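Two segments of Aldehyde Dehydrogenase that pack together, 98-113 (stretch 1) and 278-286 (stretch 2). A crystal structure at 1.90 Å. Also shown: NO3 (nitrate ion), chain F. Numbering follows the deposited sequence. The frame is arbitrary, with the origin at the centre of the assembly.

Stretch 1 (98-113) TGHPIRDSRALDVPRT
Stretch 2, residues 278-286: AWAIFHNQG

Stretch 1 leaves a helix at Gly-99 (phi/psi 88/-3), where a CB would jam against the preceding carbonyl, passes through extended His-100 and N-cap Pro-101, and re-enters helix at 102-113, with a pi-type turn at 105-109 and a kink at Pro-111. In stretch 2, residues 278-282 are helical and His-283 (-60/139) is the first residue to leave helical phi/psi; Asn-284 and Gln-285 take positive phi (63/25, 60/30). In the backbone register, His-100 CA lies nearest Asn-284 CA, at 6.2 Å; 378 Å² is buried.

No direct hydrogen bond crosses the contact. His-100 NE2 lies 3.1 Å from Asn-284 OD1, but that oxygen sits over the ring face, so the angle fails; the ring (chi1 m) is instead anchored by ND1 donating to Asp-109 OD2 at 2.7 Å.

Waters supply the polar links. One donates to Thr-98 O (2.8 Å) and accepts from Gln-285 NE2 (2.9 Å); another accepts from Asn-284 N (2.9 Å) and lies 2.5 Å from Asp-104 OD2.

Apolar packing centres on Leu-108 (m, t): its CD1 meets the Trp-279 ring edge at CZ3 (3.9 Å) and lies 3.4 Å from His-283 NE2. Both rings have chi1 t.

Arg-112 NH1 and NH2 each donate to nitrate O2 at 2.9 Å, and His-283 CE1 approaches that O2 to 3.5 Å.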

# COMPACT_ATOMS: atom_id res chain seq x y z
N THR A 98 -10.54 -37.73 9.88
CA THR A 98 -9.96 -37.56 8.55
C THR A 98 -9.03 -38.68 8.12
O THR A 98 -8.84 -38.87 6.94
CB THR A 98 -9.11 -36.30 8.47
OG1 THR A 98 -8.02 -36.40 9.40
CG2 THR A 98 -9.94 -35.10 8.75
N GLY A 99 -8.45 -39.39 9.09
CA GLY A 99 -7.39 -40.33 8.81
C GLY A 99 -5.98 -39.75 8.80
O GLY A 99 -5.04 -40.49 8.60
N HIS A 100 -5.81 -38.45 8.98
CA HIS A 100 -4.48 -37.88 9.01
C HIS A 100 -3.72 -38.52 10.16
O HIS A 100 -4.28 -38.64 11.24
CB HIS A 100 -4.51 -36.40 9.29
CG HIS A 100 -5.22 -35.59 8.26
ND1 HIS A 100 -5.30 -34.21 8.33
CD2 HIS A 100 -5.93 -35.95 7.16
CE1 HIS A 100 -6.02 -33.76 7.32
NE2 HIS A 100 -6.40 -34.79 6.58
N PRO A 101 -2.46 -38.93 9.93
CA PRO A 101 -1.66 -39.41 11.06
C PRO A 101 -1.64 -38.40 12.22
O PRO A 101 -1.51 -37.20 12.01
CB PRO A 101 -0.26 -39.56 10.45
CG PRO A 101 -0.54 -39.90 9.00
CD PRO A 101 -1.77 -39.13 8.64
N ILE A 102 -1.76 -38.89 13.44
CA ILE A 102 -1.72 -38.04 14.63
C ILE A 102 -0.46 -37.17 14.66
O ILE A 102 -0.50 -36.04 15.10
CB ILE A 102 -1.88 -38.89 15.92
CG1 ILE A 102 -2.00 -38.02 17.19
CG2 ILE A 102 -0.74 -39.88 16.06
CD1 ILE A 102 -3.21 -37.10 17.25
N ARG A 103 0.65 -37.67 14.14
CA ARG A 103 1.82 -36.83 14.10
C ARG A 103 1.62 -35.57 13.22
O ARG A 103 2.16 -34.51 13.55
CB ARG A 103 3.06 -37.64 13.71
CG ARG A 103 3.13 -38.00 12.24
CD ARG A 103 4.41 -38.75 11.97
NE ARG A 103 4.83 -38.53 10.61
CZ ARG A 103 6.07 -38.71 10.15
NH1 ARG A 103 7.03 -39.21 10.93
NH2 ARG A 103 6.32 -38.44 8.86
N ASP A 104 0.82 -35.69 12.15
CA ASP A 104 0.54 -34.59 11.22
C ASP A 104 -0.52 -33.63 11.80
O ASP A 104 -0.42 -32.40 11.64
CB ASP A 104 -0.03 -35.08 9.87
CG ASP A 104 0.99 -35.78 8.98
OD1 ASP A 104 2.21 -35.65 9.17
OD2 ASP A 104 0.51 -36.48 8.03
N SER A 105 -1.54 -34.18 12.45
CA SER A 105 -2.53 -33.30 13.04
C SER A 105 -1.90 -32.51 14.20
O SER A 105 -2.23 -31.37 14.38
CB SER A 105 -3.80 -34.02 13.45
OG SER A 105 -3.51 -35.06 14.34
N ARG A 106 -0.97 -33.11 14.94
CA ARG A 106 -0.24 -32.39 15.98
C ARG A 106 0.75 -31.34 15.41
O ARG A 106 0.79 -30.22 15.92
CB ARG A 106 0.55 -33.35 16.87
CG ARG A 106 -0.26 -34.21 17.81
CD ARG A 106 0.61 -35.36 18.31
NE ARG A 106 -0.04 -36.12 19.35
CZ ARG A 106 0.40 -37.28 19.81
NH1 ARG A 106 1.46 -37.86 19.27
NH2 ARG A 106 -0.26 -37.90 20.79
N ALA A 107 1.54 -31.69 14.40
CA ALA A 107 2.64 -30.84 13.95
C ALA A 107 2.22 -29.85 12.88
O ALA A 107 2.87 -28.82 12.70
CB ALA A 107 3.81 -31.68 13.42
N LEU A 108 1.14 -30.15 12.18
CA LEU A 108 0.74 -29.39 11.03
C LEU A 108 -0.69 -28.86 11.13
O LEU A 108 -0.87 -27.63 11.12
CB LEU A 108 0.97 -30.19 9.74
CG LEU A 108 2.44 -30.51 9.39
CD1 LEU A 108 2.55 -31.61 8.35
CD2 LEU A 108 3.18 -29.26 8.92
N ASP A 109 -1.70 -29.74 11.21
CA ASP A 109 -3.10 -29.29 11.18
C ASP A 109 -3.40 -28.25 12.29
O ASP A 109 -3.92 -27.15 12.02
CB ASP A 109 -4.10 -30.45 11.28
CG ASP A 109 -4.08 -31.42 10.08
OD1 ASP A 109 -3.85 -30.99 8.92
OD2 ASP A 109 -4.34 -32.63 10.31
N VAL A 110 -3.12 -28.59 13.54
CA VAL A 110 -3.46 -27.67 14.61
C VAL A 110 -2.61 -26.36 14.57
O VAL A 110 -3.18 -25.29 14.55
CB VAL A 110 -3.41 -28.35 16.01
CG1 VAL A 110 -3.61 -27.34 17.11
CG2 VAL A 110 -4.46 -29.45 16.10
N PRO A 111 -1.27 -26.45 14.52
CA PRO A 111 -0.44 -25.24 14.47
C PRO A 111 -0.77 -24.31 13.29
O PRO A 111 -0.79 -23.10 13.47
CB PRO A 111 0.99 -25.80 14.31
CG PRO A 111 0.93 -27.14 14.93
CD PRO A 111 -0.44 -27.67 14.58
N ARG A 112 -1.04 -24.86 12.11
CA ARG A 112 -1.33 -24.01 10.95
C ARG A 112 -2.64 -23.27 11.15
O ARG A 112 -2.77 -22.12 10.77
CB ARG A 112 -1.37 -24.81 9.65
CG ARG A 112 0.00 -25.13 9.02
CD ARG A 112 -0.16 -26.33 8.10
NE ARG A 112 0.70 -26.36 6.94
CZ ARG A 112 0.54 -27.17 5.88
NH1 ARG A 112 -0.47 -28.02 5.80
NH2 ARG A 112 1.42 -27.12 4.89
N THR A 113 -3.61 -23.95 11.75
CA THR A 113 -4.91 -23.36 12.05
C THR A 113 -4.76 -22.24 13.05
O THR A 113 -5.23 -21.15 12.82
CB THR A 113 -5.90 -24.43 12.57
OG1 THR A 113 -5.97 -25.51 11.64
CG2 THR A 113 -7.27 -23.86 12.74
N ALA A 278 8.74 -36.42 -1.93
CA ALA A 278 7.97 -37.31 -1.07
C ALA A 278 6.98 -36.54 -0.20
O ALA A 278 5.79 -36.89 -0.13
CB ALA A 278 8.89 -38.18 -0.24
N TRP A 279 7.45 -35.46 0.43
CA TRP A 279 6.58 -34.54 1.13
C TRP A 279 5.46 -34.03 0.21
O TRP A 279 4.29 -34.00 0.60
CB TRP A 279 7.41 -33.37 1.68
CG TRP A 279 6.69 -32.09 1.89
CD1 TRP A 279 6.76 -30.97 1.11
CD2 TRP A 279 5.82 -31.77 2.98
NE1 TRP A 279 5.97 -29.98 1.64
CE2 TRP A 279 5.37 -30.45 2.78
CE3 TRP A 279 5.36 -32.49 4.10
CZ2 TRP A 279 4.48 -29.82 3.65
CZ3 TRP A 279 4.47 -31.87 4.98
CH2 TRP A 279 4.04 -30.55 4.75
N ALA A 280 5.82 -33.62 -1.01
CA ALA A 280 4.90 -32.92 -1.86
C ALA A 280 3.70 -33.77 -2.27
O ALA A 280 2.60 -33.21 -2.47
CB ALA A 280 5.61 -32.39 -3.10
N ILE A 281 3.90 -35.07 -2.42
CA ILE A 281 2.80 -35.94 -2.85
C ILE A 281 2.28 -36.87 -1.76
O ILE A 281 1.10 -37.16 -1.76
CB ILE A 281 3.14 -36.73 -4.12
CG1 ILE A 281 1.91 -37.46 -4.72
CG2 ILE A 281 4.25 -37.74 -3.85
CD1 ILE A 281 0.72 -36.56 -5.05
N PHE A 282 3.12 -37.30 -0.82
CA PHE A 282 2.65 -38.28 0.17
C PHE A 282 2.11 -37.69 1.45
O PHE A 282 1.28 -38.34 2.10
CB PHE A 282 3.71 -39.37 0.41
CG PHE A 282 4.10 -40.09 -0.86
CD1 PHE A 282 3.11 -40.58 -1.72
CD2 PHE A 282 5.41 -40.24 -1.23
CE1 PHE A 282 3.44 -41.20 -2.91
CE2 PHE A 282 5.74 -40.86 -2.41
CZ PHE A 282 4.77 -41.34 -3.26
N HIS A 283 2.50 -36.47 1.79
CA HIS A 283 1.89 -35.82 2.94
C HIS A 283 0.41 -35.70 2.69
O HIS A 283 -0.02 -35.42 1.57
CB HIS A 283 2.47 -34.45 3.25
CG HIS A 283 1.65 -33.66 4.22
ND1 HIS A 283 0.90 -32.58 3.85
CD2 HIS A 283 1.42 -33.84 5.55
CE1 HIS A 283 0.27 -32.09 4.90
NE2 HIS A 283 0.55 -32.85 5.94
N ASN A 284 -0.36 -35.95 3.74
CA ASN A 284 -1.83 -35.89 3.72
C ASN A 284 -2.42 -36.92 2.77
O ASN A 284 -3.54 -36.76 2.26
CB ASN A 284 -2.37 -34.49 3.40
CG ASN A 284 -3.58 -34.15 4.24
OD1 ASN A 284 -3.52 -34.27 5.47
ND2 ASN A 284 -4.70 -33.74 3.61
N GLN A 285 -1.64 -37.97 2.54
CA GLN A 285 -2.07 -39.03 1.66
C GLN A 285 -2.33 -38.51 0.23
O GLN A 285 -3.16 -39.03 -0.51
CB GLN A 285 -3.32 -39.71 2.23
CG GLN A 285 -3.13 -40.42 3.58
CD GLN A 285 -2.76 -39.54 4.76
OE1 GLN A 285 -1.66 -39.66 5.31
NE2 GLN A 285 -3.67 -38.62 5.15
N GLY A 286 -1.61 -37.47 -0.16
CA GLY A 286 -1.86 -36.84 -1.45
C GLY A 286 -3.16 -36.08 -1.62
O GLY A 286 -3.48 -35.61 -2.73
N NO3 F . -0.76 -28.53 2.32
O1 NO3 F . -1.32 -27.45 2.55
O2 NO3 F . 0.14 -29.08 3.21
O3 NO3 F . -1.04 -29.25 1.16
O HOH W 1 -6.56 -39.08 5.28
O HOH W 2 -2.28 -36.14 7.11
O HOH W 3 0.53 -37.68 5.84
O HOH W 4 -1.72 -32.70 7.68